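Uncharacterized protein (Staphylococcus aureus subsp. aureus Mu50, PDB 4QPV) is of unknown function; it belongs to the DUF1672 family and has an unusual fold built from kinked-helix-beta-beta-beta repeats. Local coordinates at residues A[24-29]-A[158-162]; A[245-249]-A[284-288]; A[61-65]-A[187-192]. One frame throughout, in Å; residues are numbered along the deposited sequence. Where two conformers were deposited one is given.

Contact 1: A[24-29]-A[158-162]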
ATOM      1  N   ALA A  24      -0.829  17.348  -5.592  1.00 29.16           N
ATOM      2  CA  ALA A  24      -1.276  16.051  -5.085  1.00 29.74           C
ATOM      3  C   ALA A  24      -2.778  16.035  -4.759  1.00 35.84           C
ATOM      4  O   ALA A  24      -3.437  15.017  -4.984  1.00 33.38           O
ATOM      5  CB  ALA A  24      -0.490  15.682  -3.859  1.00 30.17           C
ATOM      6  N   SER A  25      -3.330  17.183  -4.301  1.00 34.32           N
ATOM      7  CA  SER A  25      -4.761  17.301  -3.969  1.00 35.01           C
ATOM      8  C   SER A  25      -5.672  17.150  -5.208  1.00 40.44           C
ATOM      9  O   SER A  25      -6.849  16.826  -5.067  1.00 43.14           O
ATOM     10  CB  SER A  25      -5.025  18.647  -3.298  1.00 37.64           C
ATOM     11  OG  SER A  25      -4.740  19.695  -4.207  1.00 45.51           O
ATOM     12  N   LYS A  26      -5.142  17.379  -6.403  1.00 35.41           N
ATOM     13  CA  LYS A  26      -5.919  17.287  -7.624  1.00 36.42           C
ATOM     14  C   LYS A  26      -5.540  16.043  -8.464  1.00 39.22           C
ATOM     15  O   LYS A  26      -6.180  15.768  -9.486  1.00 42.34           O
ATOM     16  CB  LYS A  26      -5.755  18.585  -8.434  1.00 40.29           C
ATOM     17  CG  LYS A  26      -6.390  19.781  -7.718  1.00 50.27           C
ATOM     18  CD  LYS A  26      -5.936  21.124  -8.241  1.00 62.40           C
ATOM     19  CE  LYS A  26      -6.398  22.228  -7.310  1.00 73.07           C
ATOM     20  NZ  LYS A  26      -5.876  23.558  -7.717  1.00 85.44           N
ATOM     21  N   TYR A  27      -4.506  15.306  -8.051  1.00 29.54           N
ATOM     22  CA  TYR A  27      -4.093  14.140  -8.815  1.00 27.35           C
ATOM     23  C   TYR A  27      -4.972  12.910  -8.488  1.00 28.16           C
ATOM     24  O   TYR A  27      -5.069  12.504  -7.330  1.00 27.21           O
ATOM     25  CB  TYR A  27      -2.624  13.848  -8.546  1.00 26.64           C
ATOM     26  CG  TYR A  27      -2.114  12.614  -9.259  1.00 25.50           C
ATOM     27  CD1 TYR A  27      -1.945  12.604 -10.642  1.00 26.33           C
ATOM     28  CD2 TYR A  27      -1.734  11.479  -8.543  1.00 23.92           C
ATOM     29  CE1 TYR A  27      -1.451  11.483 -11.301  1.00 24.32           C
ATOM     30  CE2 TYR A  27      -1.207  10.360  -9.190  1.00 23.81           C
ATOM     31  CZ  TYR A  27      -1.045  10.377 -10.564  1.00 26.66           C
ATOM     32  OH  TYR A  27      -0.512   9.295 -11.212  1.00 26.30           O
ATOM     33  N   VAL A  28      -5.614  12.343  -9.519  1.00 25.06           N
ATOM     34  CA  VAL A  28      -6.474  11.166  -9.372  1.00 24.70           C
ATOM     35  C   VAL A  28      -5.931   9.983 -10.227  1.00 29.21           C
ATOM     36  O   VAL A  28      -6.650   9.015 -10.465  1.00 29.59           O
ATOM     37  CB  VAL A  28      -7.983  11.474  -9.653  1.00 27.99           C
ATOM     38  CG1 VAL A  28      -8.544  12.458  -8.617  1.00 27.75           C
ATOM     39  CG2 VAL A  28      -8.227  11.968 -11.091  1.00 28.62           C
ATOM     40  N   GLY A  29      -4.660  10.054 -10.632  1.00 26.01           N
ATOM     41  CA  GLY A  29      -4.038   8.992 -11.422  1.00 25.70           C
ATOM     42  C   GLY A  29      -3.982   9.247 -12.916  1.00 31.60           C
ATOM     43  O   GLY A  29      -3.567   8.362 -13.677  1.00 30.64           O
ATOM     44  N   THR A 158      -5.097  11.619  -3.091  1.00 23.72           N
ATOM     45  CA  THR A 158      -6.541  11.428  -3.222  1.00 23.65           C
ATOM     46  C   THR A 158      -6.829   9.918  -3.143  1.00 25.96           C
ATOM     47  O   THR A 158      -5.932   9.089  -3.400  1.00 23.15           O
ATOM     48  CB  THR A 158      -7.088  11.987  -4.552  1.00 27.25           C
ATOM     49  OG1 THR A 158      -6.543  11.200  -5.639  1.00 25.45           O
ATOM     50  CG2 THR A 158      -6.808  13.484  -4.730  1.00 25.80           C
ATOM     51  N   GLU A 159      -8.081   9.562  -2.852  1.00 22.96           N
ATOM     52  CA  GLU A 159      -8.481   8.161  -2.803  0.50 22.42           C
ATOM     53  C   GLU A 159      -8.288   7.514  -4.187  1.00 25.64           C
ATOM     54  O   GLU A 159      -7.805   6.382  -4.261  1.00 25.70           O
ATOM     55  CB  GLU A 159      -9.938   8.028  -2.314  0.50 24.53           C
ATOM     56  CG  GLU A 159     -10.109   8.396  -0.850  0.50 36.52           C
ATOM     57  CD  GLU A 159     -11.449   8.031  -0.236  0.50 62.96           C
ATOM     58  OE1 GLU A 159     -11.637   6.842   0.108  0.50 67.37           O
ATOM     59  OE2 GLU A 159     -12.297   8.937  -0.067  0.50 50.32           O
ATOM     60  N   ASN A 160      -8.614   8.227  -5.287  1.00 23.97           N
ATOM     61  CA  ASN A 160      -8.443   7.652  -6.629  1.00 24.12           C
ATOM     62  C   ASN A 160      -6.985   7.381  -6.942  1.00 25.46           C
ATOM     63  O   ASN A 160      -6.669   6.335  -7.511  1.00 23.37           O
ATOM     64  CB  ASN A 160      -9.025   8.548  -7.703  1.00 27.80           C
ATOM     65  CG  ASN A 160     -10.492   8.354  -7.921  1.00 50.68           C
ATOM     66  OD1 ASN A 160     -11.274   9.293  -7.826  1.00 48.90           O
ATOM     67  ND2 ASN A 160     -10.893   7.134  -8.221  1.00 43.28           N
ATOM     68  N   ALA A 161      -6.092   8.310  -6.538  1.00 22.62           N
ATOM     69  CA  ALA A 161      -4.663   8.129  -6.792  1.00 21.80           C
ATOM     70  C   ALA A 161      -4.148   6.859  -6.101  1.00 24.88           C
ATOM     71  O   ALA A 161      -3.439   6.082  -6.736  1.00 25.02           O
ATOM     72  CB  ALA A 161      -3.877   9.351  -6.306  1.00 22.44           C
ATOM     73  N   ILE A 162      -4.516   6.627  -4.824  1.00 22.16           N
ATOM     74  CA  ILE A 162      -3.986   5.436  -4.133  1.00 23.31           C
ATOM     75  C   ILE A 162      -4.595   4.135  -4.716  1.00 24.58           C
ATOM     76  O   ILE A 162      -3.888   3.130  -4.825  1.00 24.29           O
ATOM     77  CB  ILE A 162      -4.137   5.501  -2.585  1.00 26.82           C
ATOM     78  CG1 ILE A 162      -5.594   5.465  -2.138  1.00 27.64           C
ATOM     79  CG2 ILE A 162      -3.368   6.717  -1.957  1.00 25.52           C
ATOM     80  CD1 ILE A 162      -5.802   5.308  -0.643  1.00 32.07           C
TER
HETATM   81  O   HOH W   1      -3.196  12.431  -5.209  1.00 25.83           O
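The loop 24-29 passes over the first turn of helix 159-165, and the chains come nearest at Val28 and Ala161, whose CA atoms are 4.4 Å apart. Thr158, the N-cap of that helix, carries the contact. Its OG1 donates a hydrogen bond of 2.6 Å to Tyr27 O, which it meets in the carbonyl plane. The same OG1 accepts the capping bond from Ala161 N at 3.1 Å, with an N-H...O angle of 156°. One hydroxyl thus closes the helix start and ties it to the loop. Its chi1 of 66° sets OG1 between the backbone N and carbonyl carbon of Thr158 and swings CG2 toward the loop, where CG2 lies 3.4 Å from Ser25 O. A water adds a second link. It donates to Ala24 O and to Tyr27 O, and accepts from Thr158 N. Tyr27 O is therefore gripped by two donors, the hydroxyl and the water. Around the polar centre, carbon contacts complete the fit. Ala161 CB meets the Tyr27 ring obliquely, nearest CD2 at 3.8 Å. Val28 and Asn160 run alongside each other, CB to CB at 3.7 Å. The far end of Tyr27 is fixed elsewhere: its OH is hydrogen-bonded to Thr271 O, and its side chain touches Phe32 and Pro274. The contact joins the loop between strand 21-23 and helix 38-46 to the start of helix 159-165, close to the small antiparallel sheet of strands 21-23 and 268-270.

Contact 2: A[245-249]-A[284-288]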
ATOM      1  N   SER A 245       4.657  15.613  15.723  1.00 27.52           N
ATOM      2  CA  SER A 245       5.112  14.344  16.334  1.00 28.35           C
ATOM      3  C   SER A 245       4.840  14.355  17.847  1.00 31.30           C
ATOM      4  O   SER A 245       4.338  13.366  18.395  1.00 31.67           O
ATOM      5  CB  SER A 245       6.598  14.111  16.088  1.00 32.06           C
ATOM      6  OG  SER A 245       7.024  12.955  16.789  1.00 39.01           O
ATOM      7  N   GLU A 246       5.134  15.483  18.509  1.00 26.66           N
ATOM      8  CA  GLU A 246       4.884  15.612  19.949  1.00 26.74           C
ATOM      9  C   GLU A 246       3.391  15.462  20.267  1.00 32.62           C
ATOM     10  O   GLU A 246       3.047  14.765  21.217  1.00 34.63           O
ATOM     11  CB  GLU A 246       5.440  16.940  20.501  1.00 27.97           C
ATOM     12  CG  GLU A 246       6.966  16.969  20.461  1.00 34.56           C
ATOM     13  CD  GLU A 246       7.673  15.800  21.131  1.00 41.44           C
ATOM     14  OE1 GLU A 246       7.371  15.514  22.310  1.00 35.10           O
ATOM     15  OE2 GLU A 246       8.506  15.147  20.465  1.00 42.18           O
ATOM     16  N   VAL A 247       2.515  16.055  19.443  1.00 29.57           N
ATOM     17  CA  VAL A 247       1.059  15.932  19.588  1.00 29.12           C
ATOM     18  C   VAL A 247       0.651  14.427  19.465  1.00 31.85           C
ATOM     19  O   VAL A 247      -0.041  13.900  20.343  1.00 31.23           O
ATOM     20  CB  VAL A 247       0.321  16.837  18.564  1.00 31.32           C
ATOM     21  CG1 VAL A 247      -1.178  16.500  18.464  1.00 30.57           C
ATOM     22  CG2 VAL A 247       0.528  18.308  18.901  1.00 31.52           C
ATOM     23  N   LEU A 248       1.149  13.742  18.428  1.00 29.25           N
ATOM     24  CA  LEU A 248       0.872  12.321  18.171  1.00 28.06           C
ATOM     25  C   LEU A 248       1.312  11.412  19.331  1.00 34.05           C
ATOM     26  O   LEU A 248       0.547  10.527  19.731  1.00 33.87           O
ATOM     27  CB  LEU A 248       1.541  11.881  16.849  1.00 26.57           C
ATOM     28  CG  LEU A 248       0.946  12.512  15.596  1.00 30.69           C
ATOM     29  CD1 LEU A 248       1.779  12.200  14.368  1.00 30.67           C
ATOM     30  CD2 LEU A 248      -0.514  12.076  15.388  1.00 33.36           C
ATOM     31  N   LYS A 249       2.503  11.659  19.918  1.00 32.62           N
ATOM     32  CA  LYS A 249       3.010  10.867  21.057  1.00 34.06           C
ATOM     33  C   LYS A 249       2.061  10.891  22.259  1.00 38.38           C
ATOM     34  O   LYS A 249       2.040   9.926  23.037  1.00 37.39           O
ATOM     35  CB  LYS A 249       4.394  11.344  21.517  1.00 36.59           C
ATOM     36  CG  LYS A 249       5.508  11.080  20.513  1.00 38.75           C
ATOM     37  CD  LYS A 249       6.784  11.801  20.934  1.00 41.58           C
ATOM     38  CE  LYS A 249       7.813  11.748  19.838  1.00 38.98           C
ATOM     39  NZ  LYS A 249       9.098  12.362  20.265  1.00 45.44           N
ATOM     40  N   VAL A 284      10.272  12.745  10.564  1.00 29.77           N
ATOM     41  CA  VAL A 284      10.330  12.867  12.029  1.00 30.35           C
ATOM     42  C   VAL A 284       9.777  11.580  12.638  1.00 35.33           C
ATOM     43  O   VAL A 284       8.647  11.191  12.331  1.00 33.64           O
ATOM     44  CB  VAL A 284       9.610  14.124  12.594  1.00 33.32           C
ATOM     45  CG1 VAL A 284       9.647  14.132  14.114  1.00 33.85           C
ATOM     46  CG2 VAL A 284      10.209  15.418  12.042  1.00 33.41           C
ATOM     47  N   GLY A 285      10.565  10.936  13.504  1.00 33.51           N
ATOM     48  CA  GLY A 285      10.114   9.726  14.183  1.00 34.36           C
ATOM     49  C   GLY A 285       9.001  10.038  15.172  1.00 36.40           C
ATOM     50  O   GLY A 285       9.009  11.102  15.804  1.00 35.18           O
ATOM     51  N   VAL A 286       7.996   9.147  15.258  1.00 29.55           N
ATOM     52  CA  VAL A 286       6.910   9.298  16.224  1.00 28.64           C
ATOM     53  C   VAL A 286       7.108   8.185  17.280  1.00 32.84           C
ATOM     54  O   VAL A 286       7.348   8.483  18.454  1.00 32.97           O
ATOM     55  CB  VAL A 286       5.489   9.304  15.598  1.00 31.77           C
ATOM     56  CG1 VAL A 286       4.416   9.441  16.683  1.00 32.00           C
ATOM     57  CG2 VAL A 286       5.349  10.415  14.546  1.00 30.58           C
ATOM     58  N   PHE A 287       7.045   6.912  16.837  1.00 30.78           N
ATOM     59  CA  PHE A 287       7.272   5.741  17.688  1.00 33.03           C
ATOM     60  C   PHE A 287       8.313   4.854  17.043  1.00 38.89           C
ATOM     61  O   PHE A 287       8.235   4.610  15.846  1.00 35.93           O
ATOM     62  CB  PHE A 287       5.970   4.936  17.922  1.00 34.11           C
ATOM     63  CG  PHE A 287       4.819   5.743  18.454  1.00 33.45           C
ATOM     64  CD1 PHE A 287       4.931   6.442  19.658  1.00 35.48           C
ATOM     65  CD2 PHE A 287       3.613   5.796  17.765  1.00 32.92           C
ATOM     66  CE1 PHE A 287       3.866   7.193  20.145  1.00 35.28           C
ATOM     67  CE2 PHE A 287       2.549   6.551  18.256  1.00 34.89           C
ATOM     68  CZ  PHE A 287       2.683   7.243  19.443  1.00 33.35           C
ATOM     69  N   ASN A 288       9.281   4.366  17.819  1.00 39.71           N
ATOM     70  CA  ASN A 288      10.304   3.485  17.255  1.00 42.01           C
ATOM     71  C   ASN A 288      10.678   2.399  18.251  1.00 47.75           C
ATOM     72  O   ASN A 288      10.859   2.679  19.436  1.00 47.71           O
ATOM     73  CB  ASN A 288      11.541   4.265  16.800  1.00 45.96           C
ATOM     74  CG  ASN A 288      12.378   3.477  15.826  1.00 76.17           C
ATOM     75  OD1 ASN A 288      13.351   2.825  16.203  1.00 72.04           O
ATOM     76  ND2 ASN A 288      11.989   3.477  14.557  1.00 69.61           N
TER
HETATM   77  O   HOH W   2      10.357  12.483  17.663  1.00 52.00           O
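Ser245, on helix 234-249, reaches the end of strand 282-285, where a classic beta bulge forms: Val286 and Phe287 both face Val260 of strand 259-265. Helix 234-249 is the helix of a beta-alpha-beta crossover between parallel strands 220-227 and 259-265, and it packs against the sheet that strand 282-285 extends. Ser245 OG donates to Gly285 O at 2.9 Å, tilted 23° from the carbonyl plane. Its chi1 of 175° carries OG away from the backbone N and toward the strand. Ser245 CB also rests on Val284 CG1, at 3.6 Å. Leu248 comes next and crosses Val286 at about a right angle. Its CB meets Val286 CG1 at 3.8 Å, and its CD1 lies near Val286 CG2. Both side chains also touch Leu262 of strand 259-265, so this part of the contact is buried and apolar. Lys249 runs out extended, and its CE passes 3.6 Å from Val286 O. The Phe287 ring approaches the backbone of Leu248 and Lys249 obliquely, with CE1 3.9 Å from Lys249 CA. Val286 CG1 covers one face of this ring, over its centre. The ring also meets that of His256. At the tip of Lys249, NZ forms a salt bridge with Glu246 OE2 at 2.9 Å, from the syn side and 27° out of the carboxylate plane. NZ also donates to a water, and this water donates to Gly285 O at 2.7 Å.

Contact 3: A[61-65]-A[187-192]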
ATOM      1  N   ASP A  61      -6.349 -17.908  -6.101  1.00 31.93           N
ATOM      2  CA  ASP A  61      -5.562 -19.142  -6.194  1.00 32.85           C
ATOM      3  C   ASP A  61      -4.364 -19.172  -5.228  1.00 36.93           C
ATOM      4  O   ASP A  61      -4.124 -20.192  -4.577  1.00 37.70           O
ATOM      5  CB  ASP A  61      -5.041 -19.335  -7.626  1.00 34.41           C
ATOM      6  CG  ASP A  61      -6.107 -19.697  -8.651  1.00 37.90           C
ATOM      7  OD1 ASP A  61      -7.223 -20.107  -8.238  1.00 39.01           O
ATOM      8  OD2 ASP A  61      -5.838 -19.554  -9.855  1.00 39.63           O
ATOM      9  N   ASN A  62      -3.628 -18.070  -5.135  1.00 31.40           N
ATOM     10  CA  ASN A  62      -2.397 -18.037  -4.349  1.00 33.26           C
ATOM     11  C   ASN A  62      -2.548 -17.573  -2.907  1.00 37.48           C
ATOM     12  O   ASN A  62      -1.809 -18.069  -2.060  1.00 40.04           O
ATOM     13  CB  ASN A  62      -1.326 -17.184  -5.061  1.00 30.03           C
ATOM     14  CG  ASN A  62      -0.875 -17.855  -6.341  1.00 41.39           C
ATOM     15  OD1 ASN A  62      -0.296 -18.947  -6.319  1.00 36.03           O
ATOM     16  ND2 ASN A  62      -1.284 -17.320  -7.487  1.00 31.45           N
ATOM     17  N   PHE A  63      -3.465 -16.654  -2.612  1.00 32.21           N
ATOM     18  CA  PHE A  63      -3.591 -16.144  -1.247  1.00 31.09           C
ATOM     19  C   PHE A  63      -4.919 -16.490  -0.562  1.00 36.34           C
ATOM     20  O   PHE A  63      -5.042 -16.285   0.654  1.00 35.28           O
ATOM     21  CB  PHE A  63      -3.360 -14.620  -1.225  1.00 30.57           C
ATOM     22  CG  PHE A  63      -2.025 -14.247  -1.827  1.00 31.25           C
ATOM     23  CD1 PHE A  63      -0.839 -14.487  -1.140  1.00 34.69           C
ATOM     24  CD2 PHE A  63      -1.946 -13.718  -3.112  1.00 33.36           C
ATOM     25  CE1 PHE A  63       0.398 -14.167  -1.709  1.00 35.33           C
ATOM     26  CE2 PHE A  63      -0.705 -13.417  -3.689  1.00 35.53           C
ATOM     27  CZ  PHE A  63       0.458 -13.655  -2.986  1.00 33.42           C
ATOM     28  N   GLY A  64      -5.880 -17.033  -1.315  1.00 33.37           N
ATOM     29  CA  GLY A  64      -7.186 -17.400  -0.766  1.00 33.15           C
ATOM     30  C   GLY A  64      -8.000 -16.173  -0.402  1.00 34.95           C
ATOM     31  O   GLY A  64      -8.844 -16.220   0.498  1.00 34.96           O
ATOM     32  N   LEU A  65      -7.722 -15.051  -1.087  1.00 29.84           N
ATOM     33  CA  LEU A  65      -8.400 -13.783  -0.839  1.00 28.94           C
ATOM     34  C   LEU A  65      -9.172 -13.278  -2.045  1.00 32.77           C
ATOM     35  O   LEU A  65      -8.722 -13.417  -3.190  1.00 31.56           O
ATOM     36  CB  LEU A  65      -7.381 -12.717  -0.423  1.00 27.91           C
ATOM     37  CG  LEU A  65      -6.741 -12.938   0.961  1.00 32.53           C
ATOM     38  CD1 LEU A  65      -5.459 -12.123   1.095  1.00 32.47           C
ATOM     39  CD2 LEU A  65      -7.730 -12.610   2.095  1.00 33.30           C
ATOM     40  N   TYR A 187       3.459 -18.444   3.670  1.00 38.87           N
ATOM     41  CA  TYR A 187       2.137 -17.816   3.693  1.00 36.60           C
ATOM     42  C   TYR A 187       1.048 -18.886   3.860  1.00 42.18           C
ATOM     43  O   TYR A 187       0.160 -18.738   4.702  1.00 41.83           O
ATOM     44  CB  TYR A 187       1.874 -16.983   2.415  1.00 35.76           C
ATOM     45  CG  TYR A 187       0.463 -16.431   2.364  1.00 35.82           C
ATOM     46  CD1 TYR A 187       0.142 -15.226   2.990  1.00 36.38           C
ATOM     47  CD2 TYR A 187      -0.566 -17.141   1.746  1.00 36.00           C
ATOM     48  CE1 TYR A 187      -1.161 -14.733   2.991  1.00 34.86           C
ATOM     49  CE2 TYR A 187      -1.877 -16.667   1.756  1.00 35.75           C
ATOM     50  CZ  TYR A 187      -2.165 -15.452   2.364  1.00 40.23           C
ATOM     51  OH  TYR A 187      -3.445 -14.957   2.372  1.00 36.95           O
ATOM     52  N   LYS A 188       1.113 -19.953   3.045  1.00 40.45           N
ATOM     53  CA  LYS A 188       0.137 -21.044   3.085  1.00 41.68           C
ATOM     54  C   LYS A 188       0.106 -21.733   4.451  1.00 47.11           C
ATOM     55  O   LYS A 188      -0.971 -21.997   4.973  1.00 47.18           O
ATOM     56  CB  LYS A 188       0.421 -22.079   1.974  1.00 45.11           C
ATOM     57  CG  LYS A 188       0.188 -21.555   0.556  1.00 59.14           C
ATOM     58  CD  LYS A 188      -1.279 -21.580   0.157  1.00 70.76           C
ATOM     59  CE  LYS A 188      -1.488 -21.186  -1.282  1.00 69.39           C
ATOM     60  NZ  LYS A 188      -2.873 -20.709  -1.520  1.00 68.73           N
ATOM     61  N   ARG A 189       1.274 -21.968   5.046  1.00 46.53           N
ATOM     62  CA  ARG A 189       1.398 -22.657   6.328  1.00 49.10           C
ATOM     63  C   ARG A 189       1.001 -21.787   7.538  1.00 52.15           C
ATOM     64  O   ARG A 189       0.321 -22.282   8.435  1.00 52.88           O
ATOM     65  CB  ARG A 189       2.843 -23.160   6.503  1.00 52.96           C
ATOM     66  CG  ARG A 189       3.099 -23.931   7.794  1.00 63.87           C
ATOM     67  CD  ARG A 189       4.540 -24.366   7.903  1.00 74.81           C
ATOM     68  NE  ARG A 189       4.815 -24.975   9.204  1.00 81.12           N
ATOM     69  CZ  ARG A 189       6.022 -25.351   9.612  1.00 97.57           C
ATOM     70  NH1 ARG A 189       7.081 -25.174   8.830  1.00 85.46           N
ATOM     71  NH2 ARG A 189       6.183 -25.891  10.813  1.00 84.74           N
ATOM     72  N   TYR A 190       1.445 -20.528   7.585  1.00 47.11           N
ATOM     73  CA  TYR A 190       1.233 -19.710   8.775  1.00 46.93           C
ATOM     74  C   TYR A 190       0.132 -18.650   8.693  1.00 46.96           C
ATOM     75  O   TYR A 190      -0.400 -18.269   9.744  1.00 46.21           O
ATOM     76  CB  TYR A 190       2.545 -19.004   9.140  1.00 48.89           C
ATOM     77  CG  TYR A 190       3.668 -19.940   9.541  1.00 54.07           C
ATOM     78  CD1 TYR A 190       3.711 -20.505  10.814  1.00 58.03           C
ATOM     79  CD2 TYR A 190       4.713 -20.220   8.667  1.00 55.35           C
ATOM     80  CE1 TYR A 190       4.741 -21.367  11.186  1.00 61.66           C
ATOM     81  CE2 TYR A 190       5.757 -21.071   9.035  1.00 58.66           C
ATOM     82  CZ  TYR A 190       5.768 -21.639  10.299  1.00 68.36           C
ATOM     83  OH  TYR A 190       6.803 -22.467  10.669  1.00 72.42           O
ATOM     84  N   PHE A 191      -0.191 -18.135   7.491  1.00 41.15           N
ATOM     85  CA  PHE A 191      -1.122 -17.008   7.444  1.00 38.35           C
ATOM     86  C   PHE A 191      -2.474 -17.280   6.765  1.00 40.98           C
ATOM     87  O   PHE A 191      -3.491 -16.831   7.288  1.00 40.39           O
ATOM     88  CB  PHE A 191      -0.429 -15.813   6.790  1.00 37.35           C
ATOM     89  CG  PHE A 191       0.787 -15.360   7.566  1.00 38.29           C
ATOM     90  CD1 PHE A 191       0.656 -14.537   8.685  1.00 39.79           C
ATOM     91  CD2 PHE A 191       2.067 -15.734   7.169  1.00 39.67           C
ATOM     92  CE1 PHE A 191       1.784 -14.115   9.404  1.00 40.84           C
ATOM     93  CE2 PHE A 191       3.194 -15.305   7.886  1.00 42.33           C
ATOM     94  CZ  PHE A 191       3.043 -14.502   9.003  1.00 39.99           C
ATOM     95  N   GLN A 192      -2.513 -17.986   5.629  1.00 37.54           N
ATOM     96  CA  GLN A 192      -3.802 -18.261   4.976  1.00 36.38           C
ATOM     97  C   GLN A 192      -4.829 -18.914   5.954  1.00 41.84           C
ATOM     98  O   GLN A 192      -5.982 -18.457   5.950  1.00 40.76           O
ATOM     99  CB  GLN A 192      -3.637 -19.132   3.722  1.00 37.25           C
ATOM    100  CG  GLN A 192      -4.877 -19.098   2.833  1.00 39.11           C
ATOM    101  CD  GLN A 192      -4.653 -19.643   1.448  1.00 55.94           C
ATOM    102  OE1 GLN A 192      -3.634 -19.375   0.800  1.00 51.12           O
ATOM    103  NE2 GLN A 192      -5.653 -20.340   0.918  1.00 50.10           N
TER
HETATM  104  O   HOH W   3      -6.203 -20.707  -2.158  1.00 45.19           O
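Tyr187 OH donates a hydrogen bond of 2.7 Å to Phe63 O, in the carbonyl plane and on a lone pair. The same two residues form a T-shaped (edge-to-face) pair. The edge of Phe63 points at the face of Tyr187, with Phe63 CD1 over the centre of the Tyr187 ring and the planes at 83°. Tyr187 has CG anti to its backbone N (chi1 175°), which sends the ring across to the end of helix 48-63. A kink in the Lys188 chain (chi2 -81°) brings NZ to Asn62 O at 2.9 Å. This donor stands above the carbonyl plane, well off the lone pairs. A weak bond of 3.3 Å runs from Lys188 NZ to Asp61 O. Gln192 OE1 accepts from the same NZ at 2.8 Å and so helps to place it. Gln192 NE2 lies 3.7 Å from Gly64 CA and shares a water with Asp61 O. Further out, Asn62 is tied to Ser111 and Leu109, while Phe63 packs on Leu121 and Val122 of helix 116-133. The arrangement is a helix-to-helix contact in which side chains of helix 184-190 donate to the last carbonyls of helix 48-63, whose end is marked by Gly64 with positive phi.

How the contacts relate
The three contacts lie well apart in a single chain. The centres of contacts 1 and 2 are about 26 Å apart, those of contacts 1 and 3 about 31 Å, and those of contacts 2 and 3 about 34 Å. None touches another. Contacts 1 and 3 sit on opposite sides of the chain's centre, and their segments alternate along the sequence: 24-29, 61-65, 158-162, 187-192. Contact 2 opens later and is the most local of the three, joining helix 234-249 to strand 282-285 of the mixed sheet. Contacts 1 and 3 instead tie early parts of the chain to helices 159-165 and 184-190, which links the two halves of the sequence.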